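Local coordinates for protein beta-1,4-mannanase (Caldicellulosiruptor saccharolyticus, PDB 1PMH) that probably cleaves the beta-1,4-linked backbone of mannans as an enzyme and, through the carbohydrate-binding module described here, binds mannohexaose, at residues A[160-165]-A[171-176]; A[14-19]-A[46-51]; A[83-88]-A[105-110]; A[5-10]-A[67-72]. All coordinates share one frame; numbering follows the deposited sequence.

Contact 1 of 4, residues A[160-165]-A[171-176]; sequences FQFAGQ and GPIYLD. With CA (calcium ion), chain C; BMA (beta-D-mannopyranose), chain B.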
# COMPACT_ATOMS: atom_id res chain seq x y z
N PHE A 160 2.44 3.62 -3.56
CA PHE A 160 2.63 3.44 -2.13
C PHE A 160 4.12 3.52 -1.84
O PHE A 160 4.90 2.76 -2.39
CB PHE A 160 2.12 2.10 -1.64
CG PHE A 160 0.63 1.99 -1.63
CD1 PHE A 160 -0.06 1.80 -2.78
CD2 PHE A 160 -0.08 2.07 -0.42
CE1 PHE A 160 -1.47 1.71 -2.81
CE2 PHE A 160 -1.44 1.97 -0.41
CZ PHE A 160 -2.10 1.79 -1.62
N GLN A 161 4.50 4.51 -1.01
CA GLN A 161 5.85 4.66 -0.56
C GLN A 161 5.96 4.08 0.84
O GLN A 161 5.12 4.34 1.66
CB GLN A 161 6.27 6.11 -0.58
CG GLN A 161 7.71 6.31 -0.15
CD GLN A 161 8.10 7.77 -0.28
OE1 GLN A 161 8.15 8.51 0.73
NE2 GLN A 161 8.35 8.22 -1.48
N PHE A 162 7.04 3.33 1.10
CA PHE A 162 7.36 2.84 2.41
C PHE A 162 8.74 3.34 2.75
O PHE A 162 9.63 3.30 1.91
CB PHE A 162 7.36 1.31 2.41
CG PHE A 162 6.03 0.72 2.15
CD1 PHE A 162 5.58 0.49 0.86
CD2 PHE A 162 5.19 0.37 3.21
CE1 PHE A 162 4.30 -0.01 0.64
CE2 PHE A 162 3.91 -0.12 2.95
CZ PHE A 162 3.52 -0.33 1.68
N ALA A 163 8.97 3.72 4.00
CA ALA A 163 10.31 4.14 4.40
C ALA A 163 10.59 3.70 5.81
O ALA A 163 9.93 4.11 6.75
CB ALA A 163 10.50 5.67 4.28
N GLY A 164 11.61 2.87 5.95
CA GLY A 164 12.05 2.50 7.30
C GLY A 164 12.62 3.72 8.03
O GLY A 164 13.40 4.47 7.49
N GLN A 165 12.23 3.88 9.27
CA GLN A 165 12.72 4.99 10.11
C GLN A 165 13.50 4.37 11.26
O GLN A 165 12.99 4.02 12.31
CB GLN A 165 11.57 5.85 10.62
CG GLN A 165 10.82 6.61 9.53
CD GLN A 165 9.71 7.45 10.06
OE1 GLN A 165 8.61 6.92 10.28
NE2 GLN A 165 9.96 8.70 10.30
N GLY A 171 10.92 -8.69 6.69
CA GLY A 171 9.75 -9.55 6.66
C GLY A 171 8.73 -8.96 5.70
O GLY A 171 8.97 -7.95 5.03
N PRO A 172 7.59 -9.63 5.62
CA PRO A 172 6.54 -9.14 4.73
C PRO A 172 5.73 -7.99 5.29
O PRO A 172 5.53 -7.86 6.50
CB PRO A 172 5.68 -10.38 4.55
CG PRO A 172 5.81 -11.14 5.81
CD PRO A 172 7.25 -10.93 6.23
N ILE A 173 5.22 -7.18 4.36
CA ILE A 173 4.13 -6.25 4.59
C ILE A 173 3.13 -6.59 3.49
O ILE A 173 3.51 -6.74 2.33
CB ILE A 173 4.57 -4.79 4.47
CG1 ILE A 173 5.58 -4.43 5.56
CG2 ILE A 173 3.34 -3.85 4.53
CD1 ILE A 173 6.15 -3.02 5.51
N TYR A 174 1.86 -6.73 3.85
CA TYR A 174 0.84 -7.07 2.86
C TYR A 174 -0.06 -5.87 2.63
O TYR A 174 -0.39 -5.12 3.54
CB TYR A 174 -0.01 -8.26 3.28
CG TYR A 174 0.75 -9.51 3.64
CD1 TYR A 174 1.34 -9.66 4.88
CD2 TYR A 174 0.83 -10.59 2.75
CE1 TYR A 174 2.02 -10.84 5.23
CE2 TYR A 174 1.54 -11.75 3.10
CZ TYR A 174 2.13 -11.88 4.32
OH TYR A 174 2.79 -13.01 4.71
N LEU A 175 -0.50 -5.73 1.40
CA LEU A 175 -1.55 -4.81 1.02
C LEU A 175 -2.72 -5.58 0.48
O LEU A 175 -2.58 -6.59 -0.22
CB LEU A 175 -1.11 -3.82 -0.04
CG LEU A 175 -0.13 -2.78 0.36
CD1 LEU A 175 0.28 -1.97 -0.87
CD2 LEU A 175 -0.72 -1.84 1.41
N ASP A 176 -3.92 -5.10 0.76
CA ASP A 176 -5.12 -5.69 0.16
C ASP A 176 -6.19 -4.61 0.07
O ASP A 176 -6.13 -3.57 0.74
CB ASP A 176 -5.62 -6.89 0.96
CG ASP A 176 -6.42 -7.92 0.17
OD1 ASP A 176 -6.68 -7.71 -1.02
OD2 ASP A 176 -6.81 -8.94 0.74
CA CA C . -7.75 -9.92 -1.42
C1 BMA B . 10.03 12.59 1.12
C2 BMA B . 9.76 11.42 0.24
C3 BMA B . 10.08 11.84 -1.20
C4 BMA B . 9.32 13.13 -1.54
C5 BMA B . 9.52 14.20 -0.48
C6 BMA B . 8.63 15.39 -0.77
O2 BMA B . 8.40 11.06 0.33
O3 BMA B . 9.80 10.74 -2.07
O4 BMA B . 9.88 13.71 -2.68
O5 BMA B . 9.20 13.70 0.79
O6 BMA B . 8.99 16.41 0.08
O HOH W 1 -9.84 -8.95 -1.11
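Gln161 OE1 accepts a 2.6 Å hydrogen bond from O2 of the chain B mannose on the outer face of a strand whose neighbouring residues, Phe160 and Phe162, turn inward onto Leu175 and Ile173. This is the two-layer logic of the jellyroll beta-sandwich: one surface of a strand reads the ligand while the other builds the core. The same amide uses both its ends, since Gln161 NE2 donates to mannose O3 at 3.0 Å. NE2 also bonds Asp64, which should help fix the rotation of the amide. With CG anti to the backbone N (chi1 -178°) and the chain extended beyond it, the group stands well clear of the strand and reaches the sugar.

Inside, the two strands face each other from opposite sheets, running at 159° with their axes 11.5 Å apart at closest approach, so side chains alone bridge the gap. Leu175 CD1 sits over the centre of one face of the Phe160 ring, 4.1 Å from its centroid and only 12° off the normal, a CH-pi contact. The same methyl lies at the edge of the Phe162 ring, near its plane, 4.4 Å from Phe162 CZ. Ile173 and Phe162 lie alongside one another, pointing opposite ways, with Ile173 CG2 4.1 Å from Phe162 CE2. Met89, on strand 84-92, also packs against Phe162, Ile173 and Leu175. Just beyond this apolar patch, Asp176 embraces the calcium ion with both carboxylate oxygens, OD1 at 2.5 Å from the metal.

Contact 2 of 4, residues A[14-19]-A[46-51]; sequences GTVMSF and YALRLD. With CA (calcium ion), chain C; EDO (1,2-ethanediol), chain G.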
# COMPACT_ATOMS: atom_id res chain seq x y z
N GLY A 14 -5.89 -13.55 -8.42
CA GLY A 14 -4.65 -14.26 -8.19
C GLY A 14 -3.45 -13.65 -8.89
O GLY A 14 -2.46 -14.34 -9.13
N THR A 15 -3.49 -12.36 -9.17
CA THR A 15 -2.39 -11.65 -9.78
C THR A 15 -2.03 -10.45 -8.94
O THR A 15 -2.82 -10.00 -8.11
CB THR A 15 -2.72 -11.16 -11.20
OG1 THR A 15 -3.50 -9.96 -11.16
CG2 THR A 15 -3.41 -12.18 -12.08
N VAL A 16 -0.87 -9.87 -9.24
CA VAL A 16 -0.44 -8.63 -8.61
C VAL A 16 -1.10 -7.39 -9.16
O VAL A 16 -0.80 -6.29 -8.69
CB VAL A 16 1.09 -8.44 -8.64
CG1 VAL A 16 1.80 -9.54 -7.89
CG2 VAL A 16 1.63 -8.29 -10.05
N MSE A 17 -1.98 -7.51 -10.16
CA MSE A 17 -2.75 -6.36 -10.62
C MSE A 17 -1.86 -5.14 -10.97
O MSE A 17 -2.13 -4.00 -10.58
CB MSE A 17 -3.88 -5.96 -9.67
CG MSE A 17 -4.85 -7.08 -9.48
SE MSE A 17 -6.40 -6.48 -8.51
CE MSE A 17 -7.69 -7.85 -9.13
N SER A 18 -0.79 -5.49 -11.66
CA SER A 18 0.14 -4.49 -12.16
C SER A 18 1.01 -3.81 -11.13
O SER A 18 1.85 -3.01 -11.49
CB SER A 18 -0.56 -3.45 -13.08
OG SER A 18 -1.17 -4.13 -14.17
N PHE A 19 0.91 -4.18 -9.88
CA PHE A 19 1.81 -3.61 -8.89
C PHE A 19 3.22 -4.07 -9.09
O PHE A 19 3.49 -5.26 -9.31
CB PHE A 19 1.37 -3.93 -7.46
CG PHE A 19 0.22 -3.10 -6.96
CD1 PHE A 19 -1.10 -3.40 -7.21
CD2 PHE A 19 0.48 -2.03 -6.15
CE1 PHE A 19 -2.10 -2.59 -6.69
CE2 PHE A 19 -0.54 -1.30 -5.60
CZ PHE A 19 -1.82 -1.59 -5.87
N TYR A 46 -6.51 -13.83 -1.67
CA TYR A 46 -5.21 -13.33 -2.08
C TYR A 46 -4.92 -11.94 -1.53
O TYR A 46 -5.81 -11.11 -1.40
CB TYR A 46 -5.10 -13.24 -3.61
CG TYR A 46 -5.27 -14.56 -4.37
CD1 TYR A 46 -4.22 -15.46 -4.48
CD2 TYR A 46 -6.47 -14.87 -4.97
CE1 TYR A 46 -4.38 -16.68 -5.18
CE2 TYR A 46 -6.64 -16.06 -5.69
CZ TYR A 46 -5.59 -16.93 -5.78
OH TYR A 46 -5.73 -18.11 -6.49
N ALA A 47 -3.64 -11.64 -1.34
CA ALA A 47 -3.15 -10.33 -0.95
C ALA A 47 -1.82 -10.10 -1.62
O ALA A 47 -1.16 -11.03 -2.04
CB ALA A 47 -3.05 -10.21 0.55
N LEU A 48 -1.42 -8.83 -1.68
CA LEU A 48 -0.13 -8.45 -2.20
C LEU A 48 0.89 -8.53 -1.11
O LEU A 48 0.80 -7.81 -0.13
CB LEU A 48 -0.20 -7.07 -2.84
CG LEU A 48 1.01 -6.66 -3.69
CD1 LEU A 48 1.01 -7.42 -5.00
CD2 LEU A 48 1.01 -5.17 -3.90
N ARG A 49 1.92 -9.35 -1.30
CA ARG A 49 3.00 -9.50 -0.35
C ARG A 49 4.23 -8.71 -0.80
O ARG A 49 4.75 -8.95 -1.92
CB ARG A 49 3.35 -10.99 -0.19
CG ARG A 49 4.50 -11.24 0.78
CD ARG A 49 4.75 -12.71 1.01
NE ARG A 49 6.00 -12.91 1.74
CZ ARG A 49 6.24 -13.81 2.64
NH1 ARG A 49 5.35 -14.74 2.97
NH2 ARG A 49 7.45 -13.82 3.17
N LEU A 50 4.72 -7.85 0.06
CA LEU A 50 5.94 -7.06 -0.15
C LEU A 50 6.96 -7.57 0.84
O LEU A 50 6.80 -7.42 2.04
CB LEU A 50 5.64 -5.59 0.12
CG LEU A 50 4.44 -4.97 -0.58
CD1 LEU A 50 4.21 -3.53 -0.11
CD2 LEU A 50 4.57 -5.09 -2.07
N ASP A 51 8.00 -8.22 0.35
CA ASP A 51 9.11 -8.62 1.24
C ASP A 51 10.05 -7.47 1.36
O ASP A 51 10.58 -7.03 0.35
CB ASP A 51 9.79 -9.86 0.66
CG ASP A 51 8.87 -11.05 0.69
OD1 ASP A 51 8.45 -11.40 1.82
OD2 ASP A 51 8.53 -11.63 -0.35
CA CA C . -7.75 -9.92 -1.42
C1 EDO G . 3.95 -0.25 -11.68
O1 EDO G . 3.90 1.16 -11.80
C2 EDO G . 3.41 -1.03 -12.87
O2 EDO G . 2.02 -0.95 -13.08
O HOH W 1 -9.84 -8.95 -1.11
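The 14-19 loop runs beside the start of strand 47-53, bringing the CA atoms of Val16 and Leu48 to 6.4 Å, and then reverses in a type I' turn from Val16 to Phe19, closed by Phe19 N bonding Val16 O at 3.0 Å. Ahead of it, Thr15 OG1 accepts from the backbone N of Met17, a selenomethionine here, in an ST turn. Leu48 meets the turn with both branches. Its CD1 touches Val16 CG1 at 3.7 Å, and its CD2 comes to 3.8 Å from Phe19 CG, lying off-centre to that ring. A chi1 of -168° carries Leu48 CG toward the loop, where the two methyls part. Gly14, lacking a side chain, lays its CA directly over one face of Tyr46, 3.5 Å from the ring centroid and 6° off the normal. Farther along the strand, Arg49 NE and NH2 both donate to Asp51 OD1, which lies in the guanidinium plane, while NH1 turns to Asp38. The carbonyl O of Tyr46 binds the calcium ion at 2.3 Å. Cohesion between loop and strand is therefore apolar, with CH-pi contacts contributing; Asp10 and Glu12, just ahead of the loop, share the ion with Tyr46 O, which probably helps to hold the loop beside the strand start.

Contact 3 of 4, residues A[83-88]-A[105-110]; sequences KSVEFE and YKVVIN. With BMA (beta-D-mannopyranose), chain D; BMA (beta-D-mannopyranose), chain B; BMA (beta-D-mannopyranose), chain E.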
# COMPACT_ATOMS: atom_id res chain seq x y z
N LYS A 83 -13.54 10.25 -4.65
CA LYS A 83 -13.28 11.10 -3.50
C LYS A 83 -12.29 10.54 -2.50
O LYS A 83 -11.83 11.28 -1.65
CB LYS A 83 -14.57 11.52 -2.77
CG LYS A 83 -15.56 12.23 -3.71
CD LYS A 83 -16.68 12.82 -2.90
CE LYS A 83 -17.62 13.61 -3.77
NZ LYS A 83 -18.62 14.35 -3.00
N SER A 84 -11.93 9.26 -2.62
CA SER A 84 -11.00 8.68 -1.67
C SER A 84 -10.23 7.52 -2.27
O SER A 84 -10.68 6.88 -3.22
CB SER A 84 -11.73 8.21 -0.38
OG SER A 84 -12.62 7.15 -0.61
N VAL A 85 -9.09 7.23 -1.67
CA VAL A 85 -8.33 5.98 -1.88
C VAL A 85 -8.23 5.29 -0.52
O VAL A 85 -7.78 5.89 0.43
CB VAL A 85 -6.92 6.26 -2.45
CG1 VAL A 85 -6.15 4.93 -2.53
CG2 VAL A 85 -7.07 6.89 -3.85
N GLU A 86 -8.70 4.06 -0.49
CA GLU A 86 -8.75 3.25 0.71
C GLU A 86 -7.84 2.05 0.56
O GLU A 86 -7.61 1.57 -0.56
CB GLU A 86 -10.19 2.76 0.90
CG GLU A 86 -10.44 2.07 2.22
CD GLU A 86 -11.91 1.84 2.43
OE1 GLU A 86 -12.70 2.73 2.02
OE2 GLU A 86 -12.25 0.81 3.08
N PHE A 87 -7.29 1.53 1.64
CA PHE A 87 -6.42 0.36 1.60
C PHE A 87 -6.38 -0.29 2.96
O PHE A 87 -6.70 0.34 3.99
CB PHE A 87 -5.01 0.77 1.17
CG PHE A 87 -4.33 1.64 2.18
CD1 PHE A 87 -3.60 1.06 3.22
CD2 PHE A 87 -4.53 3.01 2.18
CE1 PHE A 87 -3.12 1.83 4.24
CE2 PHE A 87 -4.01 3.79 3.23
CZ PHE A 87 -3.30 3.19 4.23
N GLU A 88 -5.94 -1.56 2.97
CA GLU A 88 -5.62 -2.29 4.18
C GLU A 88 -4.17 -2.75 4.06
O GLU A 88 -3.76 -3.29 3.04
CB GLU A 88 -6.55 -3.51 4.36
CG GLU A 88 -8.02 -3.15 4.51
CD GLU A 88 -8.94 -4.35 4.69
OE1 GLU A 88 -8.80 -5.00 5.72
OE2 GLU A 88 -9.85 -4.56 3.84
N TYR A 105 4.71 5.53 5.70
CA TYR A 105 4.17 5.27 4.39
C TYR A 105 3.46 6.50 3.87
O TYR A 105 3.00 7.38 4.61
CB TYR A 105 3.29 4.01 4.33
CG TYR A 105 1.97 4.22 5.01
CD1 TYR A 105 0.90 4.72 4.31
CD2 TYR A 105 1.78 3.95 6.35
CE1 TYR A 105 -0.33 4.97 4.92
CE2 TYR A 105 0.57 4.18 6.98
CZ TYR A 105 -0.47 4.75 6.28
OH TYR A 105 -1.69 5.00 6.85
N LYS A 106 3.36 6.55 2.55
CA LYS A 106 2.61 7.57 1.82
C LYS A 106 1.80 6.90 0.73
O LYS A 106 2.23 5.93 0.15
CB LYS A 106 3.51 8.63 1.21
CG LYS A 106 4.49 9.28 2.16
CD LYS A 106 5.19 10.49 1.56
CE LYS A 106 6.02 11.26 2.58
NZ LYS A 106 6.64 12.46 1.93
N VAL A 107 0.64 7.51 0.45
CA VAL A 107 -0.21 7.12 -0.65
C VAL A 107 -0.30 8.32 -1.59
O VAL A 107 -0.63 9.43 -1.13
CB VAL A 107 -1.59 6.69 -0.16
CG1 VAL A 107 -2.49 6.34 -1.32
CG2 VAL A 107 -1.48 5.51 0.80
N VAL A 108 0.03 8.10 -2.85
CA VAL A 108 0.29 9.16 -3.81
C VAL A 108 -0.39 8.85 -5.13
O VAL A 108 -0.38 7.71 -5.59
CB VAL A 108 1.81 9.24 -4.04
CG1 VAL A 108 2.23 10.15 -5.14
CG2 VAL A 108 2.52 9.63 -2.75
N ILE A 109 -0.95 9.89 -5.75
CA ILE A 109 -1.23 9.86 -7.19
C ILE A 109 -0.09 10.53 -7.89
O ILE A 109 0.17 11.72 -7.67
CB ILE A 109 -2.59 10.49 -7.56
CG1 ILE A 109 -3.75 9.76 -6.86
CG2 ILE A 109 -2.76 10.50 -9.07
CD1 ILE A 109 -5.11 10.47 -7.04
N ASN A 110 0.65 9.77 -8.69
CA ASN A 110 1.86 10.29 -9.32
C ASN A 110 1.59 11.08 -10.58
O ASN A 110 2.02 10.73 -11.65
CB ASN A 110 2.88 9.17 -9.49
CG ASN A 110 4.26 9.67 -9.83
OD1 ASN A 110 4.57 10.85 -9.59
ND2 ASN A 110 5.10 8.77 -10.36
C1 BMA D . 9.15 11.55 -8.66
C2 BMA D . 8.11 10.83 -9.48
C3 BMA D . 8.80 10.00 -10.58
C4 BMA D . 9.63 10.98 -11.42
C5 BMA D . 10.62 11.80 -10.58
C6 BMA D . 11.44 12.87 -11.30
O2 BMA D . 7.14 11.75 -9.93
O3 BMA D . 7.78 9.48 -11.42
O4 BMA D . 10.45 10.30 -12.35
O5 BMA D . 9.89 12.42 -9.56
O6 BMA D . 12.43 13.32 -10.40
C1 BMA B . 10.03 12.59 1.12
C2 BMA B . 9.76 11.42 0.24
C3 BMA B . 10.08 11.84 -1.20
C4 BMA B . 9.32 13.13 -1.54
C5 BMA B . 9.52 14.20 -0.48
C6 BMA B . 8.63 15.39 -0.77
O2 BMA B . 8.40 11.06 0.33
O3 BMA B . 9.80 10.74 -2.07
O4 BMA B . 9.88 13.71 -2.68
O5 BMA B . 9.20 13.70 0.79
O6 BMA B . 8.99 16.41 0.08
C1 BMA E . 10.99 13.23 6.10
C2 BMA E . 9.71 13.94 5.70
C3 BMA E . 9.18 13.27 4.44
C4 BMA E . 10.26 13.09 3.42
C5 BMA E . 11.51 12.40 3.99
C6 BMA E . 12.66 12.26 3.03
O2 BMA E . 10.01 15.29 5.41
O3 BMA E . 8.03 13.94 3.94
O4 BMA E . 9.69 12.26 2.44
O5 BMA E . 11.97 13.14 5.11
O6 BMA E . 13.01 13.51 2.47
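Phe87 brings CZ, the far corner of its ring, against Tyr105 CE1 at 3.5 Å, the two side chains arriving from opposite directions. Their planes stand at 75° and their centroids 5.5 Å apart, an oblique meeting in which Tyr105 OH lies in the plane of the Phe87 ring, at its edge. That hydroxyl is hydrogen-bonded to Glu119. Val107 spans the rest of the interface with its two methyls: CG2 approaches Phe87 CE2 at 3.9 Å, and CG1 meets Val85 CG1 at 4.1 Å. The strands face each other from opposite sheets and come no nearer than 9.4 Å between axes.

On the other side of strand 105-109, Lys106 NZ donates to mannose O2 of chain B at 2.8 Å and to O3 and O4 of the chain E mannose, while also pairing with Glu115. Asn110 binds the chain D mannose with both ends of its amide, ND2 to O3 at 3.0 Å. Lys83 and Ser84 both face Arg181 in a classic beta bulge at the start of strand 84-92. Apolar interior and sugar-gripping exterior on one strand characterise the binding sheet of this jellyroll beta-sandwich.

Contact 4 of 4, residues A[5-10]-A[67-72]; sequences NPVVLD and TWIGGV. Unlike the reference sequence in segment 67-72: Ile69 (reference Phe). With CA (calcium ion), chain C; EDO (1,2-ethanediol), chain G.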
# COMPACT_ATOMS: atom_id res chain seq x y z
N ASN A 5 -18.02 3.78 -10.98
CA ASN A 5 -17.71 2.42 -10.57
C ASN A 5 -16.41 2.46 -9.77
O ASN A 5 -15.38 2.90 -10.28
CB ASN A 5 -17.46 1.56 -11.81
CG ASN A 5 -18.67 1.41 -12.69
OD1 ASN A 5 -19.80 1.38 -12.20
ND2 ASN A 5 -18.44 1.27 -14.00
N PRO A 6 -16.39 1.92 -8.56
CA PRO A 6 -15.14 1.84 -7.80
C PRO A 6 -14.09 1.03 -8.52
O PRO A 6 -14.46 0.07 -9.18
CB PRO A 6 -15.56 1.20 -6.48
CG PRO A 6 -17.11 1.44 -6.44
CD PRO A 6 -17.55 1.37 -7.84
N VAL A 7 -12.84 1.42 -8.36
CA VAL A 7 -11.73 0.62 -8.87
C VAL A 7 -11.27 -0.22 -7.68
O VAL A 7 -10.91 0.31 -6.65
CB VAL A 7 -10.57 1.48 -9.37
CG1 VAL A 7 -9.44 0.61 -9.81
CG2 VAL A 7 -10.97 2.42 -10.47
N VAL A 8 -11.40 -1.54 -7.81
CA VAL A 8 -11.20 -2.43 -6.68
C VAL A 8 -10.00 -3.34 -6.96
O VAL A 8 -10.06 -4.29 -7.76
CB VAL A 8 -12.44 -3.32 -6.47
CG1 VAL A 8 -12.26 -4.25 -5.30
CG2 VAL A 8 -13.62 -2.39 -6.18
N LEU A 9 -8.88 -3.06 -6.30
CA LEU A 9 -7.63 -3.81 -6.42
C LEU A 9 -7.54 -4.71 -5.19
O LEU A 9 -6.93 -4.39 -4.17
CB LEU A 9 -6.47 -2.84 -6.58
CG LEU A 9 -6.64 -1.73 -7.61
CD1 LEU A 9 -5.37 -0.91 -7.74
CD2 LEU A 9 -6.98 -2.32 -8.97
N ASP A 10 -8.18 -5.86 -5.33
CA ASP A 10 -8.35 -6.83 -4.25
C ASP A 10 -7.51 -8.10 -4.42
O ASP A 10 -7.55 -8.98 -3.56
CB ASP A 10 -9.81 -7.20 -4.01
CG ASP A 10 -10.49 -7.81 -5.20
OD1 ASP A 10 -9.83 -8.11 -6.21
OD2 ASP A 10 -11.73 -7.99 -5.13
N THR A 67 1.28 1.10 -9.24
CA THR A 67 0.42 0.40 -10.17
C THR A 67 -0.20 1.41 -11.13
O THR A 67 -0.49 2.52 -10.73
CB THR A 67 -0.65 -0.47 -9.47
OG1 THR A 67 -1.31 -1.30 -10.43
CG2 THR A 67 -1.70 0.36 -8.77
N TRP A 68 -0.39 0.99 -12.36
CA TRP A 68 -1.11 1.76 -13.32
C TRP A 68 -2.51 1.26 -13.33
O TRP A 68 -2.78 0.06 -13.49
CB TRP A 68 -0.48 1.60 -14.72
CG TRP A 68 0.79 2.35 -14.85
CD1 TRP A 68 2.06 1.83 -14.79
CD2 TRP A 68 0.95 3.73 -15.08
NE1 TRP A 68 3.00 2.82 -14.95
CE2 TRP A 68 2.34 4.01 -15.14
CE3 TRP A 68 0.04 4.79 -15.28
CZ2 TRP A 68 2.83 5.29 -15.36
CZ3 TRP A 68 0.53 6.05 -15.51
CH2 TRP A 68 1.91 6.30 -15.52
N ILE A 69 -3.45 2.14 -13.16
CA ILE A 69 -4.83 1.75 -13.30
C ILE A 69 -5.10 1.10 -14.66
O ILE A 69 -4.67 1.59 -15.70
CB ILE A 69 -5.76 2.92 -12.97
CG1 ILE A 69 -5.36 3.66 -11.69
CG2 ILE A 69 -7.22 2.48 -12.87
CD1 ILE A 69 -5.37 2.90 -10.41
N GLY A 70 -5.70 -0.08 -14.65
CA GLY A 70 -5.95 -0.81 -15.88
C GLY A 70 -4.73 -1.38 -16.57
O GLY A 70 -4.85 -1.92 -17.66
N GLY A 71 -3.59 -1.36 -15.92
CA GLY A 71 -2.32 -1.77 -16.45
C GLY A 71 -1.80 -0.89 -17.55
O GLY A 71 -0.80 -1.28 -18.17
N VAL A 72 -2.43 0.27 -17.82
CA VAL A 72 -1.99 1.06 -18.98
C VAL A 72 -0.90 2.02 -18.59
O VAL A 72 -1.17 3.01 -17.91
CB VAL A 72 -3.12 1.83 -19.64
CG1 VAL A 72 -2.63 2.67 -20.78
CG2 VAL A 72 -4.24 0.86 -20.07
CA CA C . -7.75 -9.92 -1.42
C1 EDO G . 3.95 -0.25 -11.68
O1 EDO G . 3.90 1.16 -11.80
C2 EDO G . 3.41 -1.03 -12.87
O2 EDO G . 2.02 -0.95 -13.08
O HOH W 1 -9.84 -8.95 -1.11
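The Trp68 ring has ethanediol O2 at its edge, near the ring plane and 3.3 Å from Trp68 CD1, while the neighbours of this residue, Thr67 and Ile69, pack against Leu9 and Val7. The ethanediol is probably from the crystallisation liquor and its exact placement is somewhat uncertain; its O2 accepts from Trp68 N at 3.2 Å with a bent angle of 141°. Toward the core, Leu9 and Thr67 reach for each other tip to tip, Leu9 CD1 standing 4.0 Å from Thr67 CG2. Thr67 places OG1 anti to its backbone N (chi1 -170°), which turns that hydroxyl to the carbonyl of Met17 and leaves the methyl for Leu9. Val7 CG1 meets Ile69 CG2 at 4.2 Å. Both contacts hold for one of two conformers of Leu9 and of Ile69, and so are less certain. Past Ile69 the chain bends through Gly70 and Gly71, with Gly71 N bonding Trp68 O at 2.9 Å. Asp10 O, just beyond the short strand, binds the calcium ion at 2.4 Å. Strand 7-9 pairs with strand 172-181 in one sheet and strand 61-68 with strand 153-165 in the other, so this contact joins the two layers near their margin, with Phe77 of strand 76-78 touching both Val7 and Ile69.

Overall arrangement
From the N terminus, contact 4 opens first at 5-10 and closes at 67-72. Contact 2 begins and ends within that span, joining 14-19 to 46-51. The two touch where the 14-19 loop meets the end of strand 61-68. Contact 3 then closes a loop containing helix 93-98, and contact 1 a short connection between strands 153-165 and 172-181; both follow in series. Contacts 1, 3 and 4 bridge the two sheets of the sandwich, whereas contact 2 lays a loop on a strand. Strand 172-181 draws them together, pairing with strands 7-9, 47-53 and 84-92. Calcium links contacts 1, 2 and 4; the chain B mannose links contacts 1 and 3.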